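Local coordinates for phytochromobilin synthase (Solanum lycopersicum, PDB 6KME), which binds biliverdin IXα and probably catalyses its ferredoxin-dependent reduction to phytochromobilin, the bilin that serves as the phytochrome chromophore in plants, at residues Asp129-His134 / Arg173-Ile178; Ile151-Lys156 / Lys199-Ala204; Pro177-Thr182 / Arg302-Arg307. The protein carries 1 engineered substitution. One frame throughout, in Å; residues are numbered along the deposited sequence. Where two conformers were deposited one is given.

Interaction 1: residues Asp129-His134 / Arg173-Ile178; sequences DLNPLH and RFFSPI. With BLA (biliverdine IX alpha), chain B.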
loop_
_atom_site.group_PDB
_atom_site.type_symbol
_atom_site.label_atom_id
_atom_site.label_comp_id
_atom_site.label_asym_id
_atom_site.label_seq_id
_atom_site.Cartn_x
_atom_site.Cartn_y
_atom_site.Cartn_z
ATOM N N ASP A 129 -0.588 -3.959 5.223
ATOM C CA ASP A 129 -1.862 -4.606 4.936
ATOM C C ASP A 129 -1.786 -5.450 3.673
ATOM O O ASP A 129 -0.896 -5.287 2.828
ATOM C CB ASP A 129 -2.982 -3.574 4.784
ATOM C CG ASP A 129 -4.376 -4.188 4.847
ATOM O OD1 ASP A 129 -4.554 -5.281 5.447
ATOM O OD2 ASP A 129 -5.308 -3.564 4.294
ATOM N N LEU A 130 -2.740 -6.371 3.575
ATOM C CA LEU A 130 -3.101 -7.028 2.315
ATOM C C LEU A 130 -4.386 -6.331 1.854
ATOM O O LEU A 130 -5.490 -6.735 2.221
ATOM C CB LEU A 130 -3.276 -8.533 2.528
ATOM C CG LEU A 130 -2.010 -9.413 2.571
ATOM C CD1 LEU A 130 -0.991 -8.972 3.636
ATOM C CD2 LEU A 130 -2.342 -10.933 2.728
ATOM N N ASN A 131 -4.240 -5.227 1.093
ATOM C CA ASN A 131 -5.406 -4.404 0.726
ATOM C C ASN A 131 -6.341 -5.220 -0.171
ATOM O O ASN A 131 -5.895 -5.761 -1.194
ATOM C CB ASN A 131 -5.015 -3.108 -0.023
ATOM C CG ASN A 131 -4.152 -2.100 0.806
ATOM O OD1 ASN A 131 -3.383 -1.344 0.212
ATOM N ND2 ASN A 131 -4.309 -2.059 2.134
ATOM N N PRO A 132 -7.638 -5.305 0.139
ATOM C CA PRO A 132 -8.537 -6.084 -0.727
ATOM C C PRO A 132 -8.699 -5.449 -2.100
ATOM O O PRO A 132 -8.865 -4.236 -2.232
ATOM C CB PRO A 132 -9.868 -6.088 0.042
ATOM C CG PRO A 132 -9.787 -4.890 0.961
ATOM C CD PRO A 132 -8.324 -4.814 1.347
ATOM N N LEU A 133 -8.667 -6.289 -3.136
ATOM C CA LEU A 133 -8.918 -5.774 -4.478
ATOM C C LEU A 133 -10.365 -5.325 -4.628
ATOM O O LEU A 133 -10.643 -4.287 -5.241
ATOM C CB LEU A 133 -8.581 -6.838 -5.529
ATOM C CG LEU A 133 -8.794 -6.390 -6.976
ATOM C CD1 LEU A 133 -7.815 -5.259 -7.358
ATOM C CD2 LEU A 133 -8.696 -7.602 -7.946
ATOM N N HIS A 134 -11.295 -6.086 -4.058
ATOM C CA HIS A 134 -12.721 -5.855 -4.192
ATOM C C HIS A 134 -13.322 -5.545 -2.829
ATOM O O HIS A 134 -12.735 -5.845 -1.786
ATOM C CB HIS A 134 -13.420 -7.068 -4.815
ATOM C CG HIS A 134 -13.062 -7.299 -6.251
ATOM N ND1 HIS A 134 -13.366 -6.396 -7.248
ATOM C CD2 HIS A 134 -12.453 -8.344 -6.863
ATOM C CE1 HIS A 134 -12.948 -6.869 -8.410
ATOM N NE2 HIS A 134 -12.390 -8.050 -8.203
ATOM N N ARG A 173 -12.057 2.358 3.032
ATOM C CA ARG A 173 -12.566 1.690 1.833
ATOM C C ARG A 173 -11.565 0.685 1.280
ATOM O O ARG A 173 -11.952 -0.265 0.591
ATOM C CB ARG A 173 -12.898 2.724 0.737
ATOM C CG ARG A 173 -13.924 3.805 1.130
ATOM C CD ARG A 173 -13.982 5.005 0.145
ATOM N NE ARG A 173 -15.012 5.980 0.544
ATOM C CZ ARG A 173 -15.317 7.089 -0.131
ATOM N NH1 ARG A 173 -14.668 7.385 -1.252
ATOM N NH2 ARG A 173 -16.272 7.914 0.318
ATOM N N PHE A 174 -10.273 0.897 1.548
ATOM C CA PHE A 174 -9.198 0.128 0.939
ATOM C C PHE A 174 -8.478 -0.810 1.904
ATOM O O PHE A 174 -7.568 -1.527 1.478
ATOM C CB PHE A 174 -8.192 1.093 0.282
ATOM C CG PHE A 174 -8.830 2.047 -0.696
ATOM C CD1 PHE A 174 -9.199 1.615 -1.972
ATOM C CD2 PHE A 174 -9.113 3.364 -0.326
ATOM C CE1 PHE A 174 -9.810 2.484 -2.877
ATOM C CE2 PHE A 174 -9.722 4.245 -1.230
ATOM C CZ PHE A 174 -10.070 3.801 -2.508
ATOM N N PHE A 175 -8.855 -0.844 3.179
ATOM C CA PHE A 175 -8.127 -1.646 4.156
ATOM C C PHE A 175 -8.854 -2.961 4.424
ATOM O O PHE A 175 -10.080 -3.043 4.333
ATOM C CB PHE A 175 -7.946 -0.880 5.472
ATOM C CG PHE A 175 -6.950 0.250 5.396
ATOM C CD1 PHE A 175 -6.134 0.416 4.276
ATOM C CD2 PHE A 175 -6.820 1.145 6.451
ATOM C CE1 PHE A 175 -5.219 1.449 4.210
ATOM C CE2 PHE A 175 -5.891 2.195 6.390
ATOM C CZ PHE A 175 -5.098 2.341 5.275
ATOM N N SER A 176 -8.081 -3.987 4.760
ATOM C CA SER A 176 -8.600 -5.309 5.091
ATOM C C SER A 176 -8.844 -5.413 6.590
ATOM O O SER A 176 -8.419 -4.550 7.356
ATOM C CB SER A 176 -7.606 -6.369 4.630
ATOM O OG SER A 176 -6.726 -6.707 5.684
ATOM N N PRO A 177 -9.529 -6.470 7.050
ATOM C CA PRO A 177 -9.724 -6.645 8.501
ATOM C C PRO A 177 -8.454 -6.964 9.271
ATOM O O PRO A 177 -8.499 -6.961 10.503
ATOM C CB PRO A 177 -10.717 -7.820 8.596
ATOM C CG PRO A 177 -11.288 -7.982 7.215
ATOM C CD PRO A 177 -10.219 -7.522 6.282
ATOM N N ILE A 178 -7.332 -7.247 8.611
ATOM C CA ILE A 178 -6.088 -7.499 9.324
ATOM C C ILE A 178 -5.120 -6.327 9.211
ATOM O O ILE A 178 -3.938 -6.477 9.537
ATOM C CB ILE A 178 -5.418 -8.808 8.865
ATOM C CG1 ILE A 178 -4.953 -8.714 7.402
ATOM C CG2 ILE A 178 -6.351 -9.992 9.098
ATOM C CD1 ILE A 178 -4.038 -9.882 6.972
HETATM C CHA BLA B . 0.438 9.622 7.614
HETATM N NA BLA B . -0.144 7.623 6.069
HETATM C C1A BLA B . -0.478 8.529 7.089
HETATM C C2A BLA B . -1.847 8.228 7.512
HETATM C C3A BLA B . -2.314 7.106 6.695
HETATM C C4A BLA B . -1.242 6.752 5.809
HETATM C CMA BLA B . -3.660 6.378 6.733
HETATM C CAA BLA B . -2.581 9.045 8.612
HETATM C CBA BLA B . -3.113 10.317 8.008
HETATM C CGA BLA B . -4.562 10.097 7.437
HETATM O O1A BLA B . -5.286 9.626 8.264
HETATM O O2A BLA B . -4.679 10.445 6.299
HETATM C CHB BLA B . -1.191 5.627 4.766
HETATM N NB BLA B . -3.381 5.679 3.714
HETATM C C1B BLA B . -2.043 5.223 3.743
HETATM C C2B BLA B . -2.100 3.973 2.765
HETATM C C3B BLA B . -3.307 3.964 2.076
HETATM C C4B BLA B . -4.143 5.111 2.649
HETATM C CMB BLA B . -0.846 3.156 2.510
HETATM O OB BLA B . -5.227 5.566 2.323
HETATM C CAB BLA B . -4.032 3.158 1.027
HETATM C CBB BLA B . -5.191 3.232 0.332
HETATM N NC BLA B . 4.028 8.003 4.063
HETATM C C1C BLA B . 4.339 7.029 3.086
HETATM C C2C BLA B . 5.589 7.554 2.367
HETATM C C3C BLA B . 5.927 8.772 2.957
HETATM C C4C BLA B . 4.914 9.097 4.081
HETATM C CMC BLA B . 6.184 6.719 1.226
HETATM O OC BLA B . 3.614 6.049 3.015
HETATM C CAC BLA B . 7.073 9.638 2.572
HETATM C CBC BLA B . 7.687 9.897 1.396
HETATM C CHD BLA B . 4.712 10.111 4.978
HETATM N ND BLA B . 2.454 9.519 6.103
HETATM C C1D BLA B . 3.535 10.278 5.923
HETATM C C2D BLA B . 3.552 11.490 6.837
HETATM C C3D BLA B . 2.405 11.422 7.606
HETATM C C4D BLA B . 1.640 10.142 7.161
HETATM C CMD BLA B . 4.699 12.481 6.777
HETATM C CAD BLA B . 1.837 12.329 8.705
HETATM C CBD BLA B . 1.314 13.656 8.191
HETATM C CGD BLA B . -0.016 13.566 7.321
HETATM O O1D BLA B . 0.099 14.179 6.274
HETATM O O2D BLA B . -0.909 12.913 7.845
HETATM O O HOH W 1 -11.529 -2.524 -1.633
#
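The amide of N131 and the phenyl ring of F175 lie side by side and point the same way, their planes only 19° apart, with N131 ND2 3.7 Å from F175 CD1. That ring is approached obliquely by D129 OD2 as well as by the amide, and near its far end F175 CE1 comes within 3.8 Å of CAB of biliverdin. The neighbouring F174 ring takes R173 CB against one face and stacks with W234, while F174 CB touches the pigment at CBB.

Between the two segments the D129 carboxylate is the polar centre. Both its syn lone pairs are turned to a single serine: S176 OG donates to D129 OD1 at 2.6 Å, and S176 N donates to D129 OD2 at 2.8 Å with an angle of 163° at the hydrogen. D129 OD2 is gripped a second time, on its anti side, by N131 ND2 at 2.8 Å, somewhat out of the carboxylate plane. Having CG anti to the backbone N (chi1 -165°) carries the carboxylate across to the serine, and three donors then fix its rotation. The other end of the N131 amide is held by Y231, so this side chain bridges the carboxylate and helix 218-238.

The P132 ring packs on the backbone of the loop, its CD 3.4 Å from F174 O and alongside the F175-S176 peptide. S176 CB meanwhile rests against L130 O.

S176 OG also accepts from I178 N, an ST turn that shapes the loop leading into strand 180-185. The whole unit pins that loop to the end of strand 123-131 and sets two phenylalanines along the biliverdin pocket, which in ferredoxin-dependent bilin reductases lies between a central antiparallel sheet and the C-terminal helices.

Interaction 2: residues Ile151-Lys156 / Lys199-Ala204; sequences ITLGLK and KDYYQA
L153 and Y201 mark the closest backbone approach of two nearly antiparallel helical segments, with their CA atoms 8.0 Å apart. The N-to-C directions of 151-156 and 199-204 differ by 167°, and the segment axes come no nearer than 11.2 Å. At that spacing the gap is bridged by side chains, chiefly L153 and Y201.

The main one is L153. Its chi1 of 169° swings CG away from its own N and out over the Y201 ring, and its branches divide among three residues of the opposing helix. CD2 lies over one face of the Y201 ring, 4.2 Å from the centroid in a CH-pi contact, and also meets A204 CB at 3.9 Å. CD1 leans on D200 CB, while L153 CG sits above Y201 CE1, 3.6 Å away, on that same face.

Y201 in turn runs past L153 toward the other helix, where its OH stands 3.4 Å from G154 CA. The hydroxyl is hydrogen-bonded to I178 O in the loop before strand 180-185, and the Y201 side chain rests on L128 and L130 of strand 123-131.

On the solvent side, the extended chain of K156 crosses D200 at about a right angle and ends in a weak salt bridge, NZ to OD2 at 3.4 Å. D200 OD2 is also hydrogen-bonded to Y157 OH, so the carboxylate holds helix 151-160 at two successive residues.

Apolar toward the sheet and charged at the solvent-facing margin, this is antiparallel helix pairing on one face of the central sheet, as in the layered α/β/α fold of bilin reductases.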
loop_
_atom_site.group_PDB
_atom_site.type_symbol
_atom_site.label_atom_id
_atom_site.label_comp_id
_atom_site.label_asym_id
_atom_site.label_seq_id
_atom_site.Cartn_x
_atom_site.Cartn_y
_atom_site.Cartn_z
ATOM N N ILE A 151 -7.417 -14.157 10.081
ATOM C CA ILE A 151 -7.884 -13.379 11.231
ATOM C C ILE A 151 -6.945 -13.559 12.425
ATOM O O ILE A 151 -6.644 -12.595 13.138
ATOM C CB ILE A 151 -9.342 -13.750 11.584
ATOM C CG1 ILE A 151 -10.290 -13.418 10.426
ATOM C CG2 ILE A 151 -9.806 -13.062 12.887
ATOM C CD1 ILE A 151 -9.997 -12.102 9.728
ATOM N N THR A 152 -6.449 -14.782 12.664
ATOM C CA THR A 152 -5.541 -14.991 13.789
ATOM C C THR A 152 -4.232 -14.229 13.600
ATOM O O THR A 152 -3.649 -13.739 14.574
ATOM C CB THR A 152 -5.272 -16.486 13.990
ATOM O OG1 THR A 152 -4.681 -17.034 12.808
ATOM C CG2 THR A 152 -6.566 -17.227 14.288
ATOM N N LEU A 153 -3.759 -14.113 12.356
ATOM C CA LEU A 153 -2.564 -13.310 12.101
ATOM C C LEU A 153 -2.807 -11.843 12.459
ATOM O O LEU A 153 -1.990 -11.214 13.139
ATOM C CB LEU A 153 -2.129 -13.442 10.641
ATOM C CG LEU A 153 -1.054 -12.466 10.129
ATOM C CD1 LEU A 153 0.288 -12.649 10.833
ATOM C CD2 LEU A 153 -0.885 -12.591 8.613
ATOM N N GLY A 154 -3.929 -11.278 12.003
ATOM C CA GLY A 154 -4.238 -9.904 12.354
ATOM C C GLY A 154 -4.393 -9.705 13.848
ATOM O O GLY A 154 -4.018 -8.651 14.378
ATOM N N LEU A 155 -4.937 -10.708 14.547
ATOM C CA LEU A 155 -5.107 -10.598 15.990
ATOM C C LEU A 155 -3.759 -10.591 16.705
ATOM O O LEU A 155 -3.581 -9.877 17.700
ATOM C CB LEU A 155 -5.991 -11.740 16.493
ATOM C CG LEU A 155 -6.673 -11.549 17.844
ATOM C CD1 LEU A 155 -7.517 -10.289 17.844
ATOM C CD2 LEU A 155 -7.519 -12.766 18.171
ATOM N N LYS A 156 -2.794 -11.365 16.204
ATOM C CA LYS A 156 -1.469 -11.423 16.822
ATOM C C LYS A 156 -0.829 -10.044 16.903
ATOM O O LYS A 156 -0.289 -9.657 17.945
ATOM C CB LYS A 156 -0.568 -12.376 16.035
ATOM C CG LYS A 156 0.840 -12.532 16.590
ATOM C CD LYS A 156 1.695 -13.373 15.645
ATOM C CE LYS A 156 3.001 -13.820 16.292
ATOM N NZ LYS A 156 3.887 -14.504 15.302
ATOM N N LYS A 199 7.374 -9.448 7.803
ATOM C CA LYS A 199 7.750 -10.763 7.281
ATOM C C LYS A 199 6.577 -11.742 7.335
ATOM O O LYS A 199 6.307 -12.458 6.358
ATOM C CB LYS A 199 8.950 -11.299 8.062
ATOM C CG LYS A 199 10.222 -10.479 7.862
ATOM C CD LYS A 199 11.331 -10.961 8.773
ATOM C CE LYS A 199 12.528 -10.030 8.742
ATOM N NZ LYS A 199 13.636 -10.598 9.556
ATOM N N ASP A 200 5.863 -11.777 8.468
ATOM C CA ASP A 200 4.683 -12.629 8.602
ATOM C C ASP A 200 3.606 -12.277 7.581
ATOM O O ASP A 200 3.010 -13.172 6.963
ATOM C CB ASP A 200 4.121 -12.511 10.019
ATOM C CG ASP A 200 4.880 -13.365 11.012
ATOM O OD1 ASP A 200 5.749 -14.142 10.561
ATOM O OD2 ASP A 200 4.613 -13.268 12.231
ATOM N N TYR A 201 3.329 -10.981 7.407
ATOM C CA TYR A 201 2.313 -10.538 6.453
ATOM C C TYR A 201 2.750 -10.819 5.018
ATOM O O TYR A 201 1.934 -11.234 4.182
ATOM C CB TYR A 201 2.012 -9.038 6.645
ATOM C CG TYR A 201 0.919 -8.741 7.679
ATOM C CD1 TYR A 201 0.997 -9.263 8.970
ATOM C CD2 TYR A 201 -0.179 -7.948 7.359
ATOM C CE1 TYR A 201 -0.004 -9.008 9.925
ATOM C CE2 TYR A 201 -1.193 -7.679 8.317
ATOM C CZ TYR A 201 -1.094 -8.223 9.587
ATOM O OH TYR A 201 -2.073 -7.978 10.533
ATOM N N TYR A 202 4.034 -10.610 4.703
ATOM C CA TYR A 202 4.459 -10.856 3.327
ATOM C C TYR A 202 4.463 -12.353 3.004
ATOM O O TYR A 202 4.112 -12.753 1.885
ATOM C CB TYR A 202 5.827 -10.221 3.052
ATOM C CG TYR A 202 6.118 -10.202 1.563
ATOM C CD1 TYR A 202 5.334 -9.440 0.700
ATOM C CD2 TYR A 202 7.128 -10.979 1.016
ATOM C CE1 TYR A 202 5.558 -9.437 -0.677
ATOM C CE2 TYR A 202 7.367 -10.983 -0.375
ATOM C CZ TYR A 202 6.573 -10.210 -1.207
ATOM O OH TYR A 202 6.790 -10.209 -2.571
ATOM N N GLN A 203 4.829 -13.203 3.975
ATOM C CA GLN A 203 4.761 -14.639 3.742
ATOM C C GLN A 203 3.315 -15.101 3.579
ATOM O O GLN A 203 3.027 -15.984 2.761
ATOM C CB GLN A 203 5.463 -15.392 4.879
ATOM C CG GLN A 203 6.992 -15.236 4.856
ATOM C CD GLN A 203 7.681 -15.960 6.001
ATOM O OE1 GLN A 203 7.221 -15.921 7.139
ATOM N NE2 GLN A 203 8.783 -16.634 5.699
ATOM N N ALA A 204 2.389 -14.518 4.347
ATOM C CA ALA A 204 0.973 -14.823 4.163
ATOM C C ALA A 204 0.523 -14.477 2.749
ATOM O O ALA A 204 -0.205 -15.251 2.118
ATOM C CB ALA A 204 0.123 -14.069 5.199
#

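Interaction 3: residues Pro177-Thr182 / Arg302-Arg307; sequences PIVIWT and RPWNAR. With BLA (biliverdine IX alpha), chain B.
Hydrogen bonds from R302 to the backbone of P177 and V179 form the polar half of this contact. NH2 and NH1 grip V179 O end-on, at 3.0 and 2.9 Å respectively; NH2 arrives in the carbonyl plane on a lone pair, NH1 nearly along the C=O axis. NH2 also donates to P177 O at 2.8 Å, this time from well above the carbonyl plane. All three bonds lie close to the guanidinium plane, so both oxygens sit at its edge. The side chain is extended from CG to NE and then turns about the CD-NE bond (chi4 80°), which turns the N-H edge of the flat group toward the loop.

Apolar and ring contacts make up the other half. The W304 indole is sandwiched: P303 CG lies over one face, and P177 covers the opposite one. There P177 CA stands 3.6 Å from the centroid of the five-membered ring, only 6° off its normal, a CH-pi contact, with P177 CB 3.7 Å from W304 CD1. V179 CG1 meets the six-membered end of the indole, 3.6 Å from CZ3. W304 CE3 in turn packs over one face of the R302 guanidinium, so arginine and tryptophan brace each other as both engage the loop.

Further along the strand, beyond the contact itself, W181 reaches the biliverdin. It lays a face under the CMA methyl, and its CH2 is 3.4 Å from CAA; its indole nitrogen is held by G165 O.

Across these segments R302 meets carbonyl dipoles rather than a carboxylate. Two buried backbone oxygens at the entry to strand 180-185 are thereby satisfied, and in-plane bonds together with the indole on one face fix the orientation of the guanidinium, consistent with a well-fixed loop beside the pocket.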
loop_
_atom_site.group_PDB
_atom_site.type_symbol
_atom_site.label_atom_id
_atom_site.label_comp_id
_atom_site.label_asym_id
_atom_site.label_seq_id
_atom_site.Cartn_x
_atom_site.Cartn_y
_atom_site.Cartn_z
ATOM N N PRO A 177 -9.529 -6.470 7.050
ATOM C CA PRO A 177 -9.724 -6.645 8.501
ATOM C C PRO A 177 -8.454 -6.964 9.271
ATOM O O PRO A 177 -8.499 -6.961 10.503
ATOM C CB PRO A 177 -10.717 -7.820 8.596
ATOM C CG PRO A 177 -11.288 -7.982 7.215
ATOM C CD PRO A 177 -10.219 -7.522 6.282
ATOM N N ILE A 178 -7.332 -7.247 8.611
ATOM C CA ILE A 178 -6.088 -7.499 9.324
ATOM C C ILE A 178 -5.120 -6.327 9.211
ATOM O O ILE A 178 -3.938 -6.477 9.537
ATOM C CB ILE A 178 -5.418 -8.808 8.865
ATOM C CG1 ILE A 178 -4.953 -8.714 7.402
ATOM C CG2 ILE A 178 -6.351 -9.992 9.098
ATOM C CD1 ILE A 178 -4.038 -9.882 6.972
ATOM N N VAL A 179 -5.592 -5.159 8.760
ATOM C CA VAL A 179 -4.696 -4.021 8.567
ATOM C C VAL A 179 -3.989 -3.679 9.873
ATOM O O VAL A 179 -4.574 -3.727 10.964
ATOM C CB VAL A 179 -5.451 -2.794 8.026
ATOM C CG1 VAL A 179 -6.541 -2.314 9.031
ATOM C CG2 VAL A 179 -4.479 -1.667 7.726
ATOM N N ILE A 180 -2.704 -3.386 9.763
ATOM C CA ILE A 180 -1.944 -2.783 10.846
ATOM C C ILE A 180 -1.816 -1.301 10.514
ATOM O O ILE A 180 -1.076 -0.919 9.600
ATOM C CB ILE A 180 -0.571 -3.442 11.017
ATOM C CG1 ILE A 180 -0.740 -4.897 11.452
ATOM C CG2 ILE A 180 0.284 -2.647 12.022
ATOM C CD1 ILE A 180 0.545 -5.692 11.384
ATOM N N TRP A 181 -2.565 -0.475 11.237
ATOM C CA TRP A 181 -2.465 0.980 11.161
ATOM C C TRP A 181 -2.051 1.404 12.560
ATOM O O TRP A 181 -2.779 1.144 13.525
ATOM C CB TRP A 181 -3.791 1.611 10.712
ATOM C CG TRP A 181 -4.055 3.007 11.266
ATOM C CD1 TRP A 181 -5.117 3.405 12.040
ATOM C CD2 TRP A 181 -3.231 4.168 11.085
ATOM N NE1 TRP A 181 -5.005 4.752 12.344
ATOM C CE2 TRP A 181 -3.859 5.241 11.765
ATOM C CE3 TRP A 181 -2.031 4.411 10.397
ATOM C CZ2 TRP A 181 -3.313 6.531 11.795
ATOM C CZ3 TRP A 181 -1.492 5.691 10.424
ATOM C CH2 TRP A 181 -2.133 6.737 11.122
ATOM N N THR A 182 -0.848 1.969 12.687
ATOM C CA THR A 182 -0.282 2.179 14.012
ATOM C C THR A 182 0.666 3.369 13.989
ATOM O O THR A 182 1.216 3.743 12.948
ATOM C CB THR A 182 0.427 0.901 14.535
ATOM O OG1 THR A 182 0.748 1.037 15.925
ATOM C CG2 THR A 182 1.717 0.571 13.754
ATOM N N ARG A 302 -10.321 0.669 16.595
ATOM C CA ARG A 302 -10.231 -0.273 15.487
ATOM C C ARG A 302 -11.627 -0.726 15.068
ATOM O O ARG A 302 -12.377 -1.242 15.905
ATOM C CB ARG A 302 -9.381 -1.477 15.878
ATOM C CG ARG A 302 -9.090 -2.391 14.670
ATOM C CD ARG A 302 -8.395 -3.676 15.061
ATOM N NE ARG A 302 -8.185 -4.490 13.858
ATOM C CZ ARG A 302 -7.194 -4.288 12.994
ATOM N NH1 ARG A 302 -6.313 -3.317 13.217
ATOM N NH2 ARG A 302 -7.081 -5.051 11.906
ATOM N N PRO A 303 -12.021 -0.546 13.805
ATOM C CA PRO A 303 -13.420 -0.799 13.427
ATOM C C PRO A 303 -13.729 -2.246 13.058
ATOM O O PRO A 303 -14.781 -2.518 12.471
ATOM C CB PRO A 303 -13.623 0.137 12.233
ATOM C CG PRO A 303 -12.273 0.215 11.603
ATOM C CD PRO A 303 -11.271 0.132 12.733
ATOM N N TRP A 304 -12.839 -3.179 13.398
ATOM C CA TRP A 304 -13.098 -4.611 13.267
ATOM C C TRP A 304 -12.940 -5.268 14.624
ATOM O O TRP A 304 -12.003 -4.946 15.364
ATOM C CB TRP A 304 -12.130 -5.283 12.284
ATOM C CG TRP A 304 -12.289 -4.846 10.876
ATOM C CD1 TRP A 304 -13.143 -5.368 9.943
ATOM C CD2 TRP A 304 -11.558 -3.812 10.220
ATOM N NE1 TRP A 304 -12.993 -4.710 8.747
ATOM C CE2 TRP A 304 -12.028 -3.747 8.892
ATOM C CE3 TRP A 304 -10.555 -2.929 10.626
ATOM C CZ2 TRP A 304 -11.531 -2.831 7.970
ATOM C CZ3 TRP A 304 -10.060 -2.027 9.712
ATOM C CH2 TRP A 304 -10.549 -1.983 8.395
ATOM N N ASN A 305 -13.836 -6.204 14.948
ATOM C CA ASN A 305 -13.705 -6.916 16.211
ATOM C C ASN A 305 -12.668 -8.032 16.083
ATOM O O ASN A 305 -12.011 -8.192 15.048
ATOM C CB ASN A 305 -15.065 -7.422 16.702
ATOM C CG ASN A 305 -15.651 -8.551 15.859
ATOM O OD1 ASN A 305 -14.983 -9.173 15.032
ATOM N ND2 ASN A 305 -16.925 -8.837 16.102
ATOM N N ALA A 306 -12.521 -8.815 17.161
ATOM C CA ALA A 306 -11.487 -9.846 17.221
ATOM C C ALA A 306 -11.701 -10.960 16.210
ATOM O O ALA A 306 -10.756 -11.706 15.923
ATOM C CB ALA A 306 -11.411 -10.445 18.624
ATOM N N ARG A 307 -12.914 -11.115 15.684
ATOM C CA ARG A 307 -13.178 -12.114 14.658
ATOM C C ARG A 307 -13.124 -11.529 13.249
ATOM O O ARG A 307 -13.420 -12.238 12.281
ATOM C CB ARG A 307 -14.530 -12.793 14.904
ATOM C CG ARG A 307 -14.629 -13.588 16.220
ATOM C CD ARG A 307 -13.265 -14.098 16.718
ATOM N NE ARG A 307 -12.704 -15.180 15.908
ATOM C CZ ARG A 307 -11.402 -15.346 15.681
ATOM N NH1 ARG A 307 -10.521 -14.490 16.188
ATOM N NH2 ARG A 307 -10.978 -16.361 14.934
HETATM C CHA BLA B . 0.438 9.622 7.614
HETATM N NA BLA B . -0.144 7.623 6.069
HETATM C C1A BLA B . -0.478 8.529 7.089
HETATM C C2A BLA B . -1.847 8.228 7.512
HETATM C C3A BLA B . -2.314 7.106 6.695
HETATM C C4A BLA B . -1.242 6.752 5.809
HETATM C CMA BLA B . -3.660 6.378 6.733
HETATM C CAA BLA B . -2.581 9.045 8.612
HETATM C CBA BLA B . -3.113 10.317 8.008
HETATM C CGA BLA B . -4.562 10.097 7.437
HETATM O O1A BLA B . -5.286 9.626 8.264
HETATM O O2A BLA B . -4.679 10.445 6.299
HETATM C CHB BLA B . -1.191 5.627 4.766
HETATM N NB BLA B . -3.381 5.679 3.714
HETATM C C1B BLA B . -2.043 5.223 3.743
HETATM C C2B BLA B . -2.100 3.973 2.765
HETATM C C3B BLA B . -3.307 3.964 2.076
HETATM C C4B BLA B . -4.143 5.111 2.649
HETATM C CMB BLA B . -0.846 3.156 2.510
HETATM O OB BLA B . -5.227 5.566 2.323
HETATM C CAB BLA B . -4.032 3.158 1.027
HETATM C CBB BLA B . -5.191 3.232 0.332
HETATM N NC BLA B . 4.028 8.003 4.063
HETATM C C1C BLA B . 4.339 7.029 3.086
HETATM C C2C BLA B . 5.589 7.554 2.367
HETATM C C3C BLA B . 5.927 8.772 2.957
HETATM C C4C BLA B . 4.914 9.097 4.081
HETATM C CMC BLA B . 6.184 6.719 1.226
HETATM O OC BLA B . 3.614 6.049 3.015
HETATM C CAC BLA B . 7.073 9.638 2.572
HETATM C CBC BLA B . 7.687 9.897 1.396
HETATM C CHD BLA B . 4.712 10.111 4.978
HETATM N ND BLA B . 2.454 9.519 6.103
HETATM C C1D BLA B . 3.535 10.278 5.923
HETATM C C2D BLA B . 3.552 11.490 6.837
HETATM C C3D BLA B . 2.405 11.422 7.606
HETATM C C4D BLA B . 1.640 10.142 7.161
HETATM C CMD BLA B . 4.699 12.481 6.777
HETATM C CAD BLA B . 1.837 12.329 8.705
HETATM C CBD BLA B . 1.314 13.656 8.191
HETATM C CGD BLA B . -0.016 13.566 7.321
HETATM O O1D BLA B . 0.099 14.179 6.274
HETATM O O2D BLA B . -0.909 12.913 7.845
#

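From the N terminus, interaction 1 closes the first loop, bringing the segment after strand 167-168 back to the end of strand 123-131. Helix 151-160 lies within that loop but pairs beyond it with helix 188-211, so interaction 2 crosses interaction 1. Interaction 3 starts on P177 and I178, where interaction 1 ends, and spans the longest interval, reaching the C-terminal 302-307 loop and crossing interaction 2 in turn; none nests in another. All three meet at the loop before strand 180-185, where D129 touches V179 and G154 packs on I178, while A306 touches I151 further out. Edge strand 180-185, its neighbour 123-131, one helical layer and the C-terminal tail are thus joined; interactions 1 and 3 border the biliverdin, interaction 2 lies farther out.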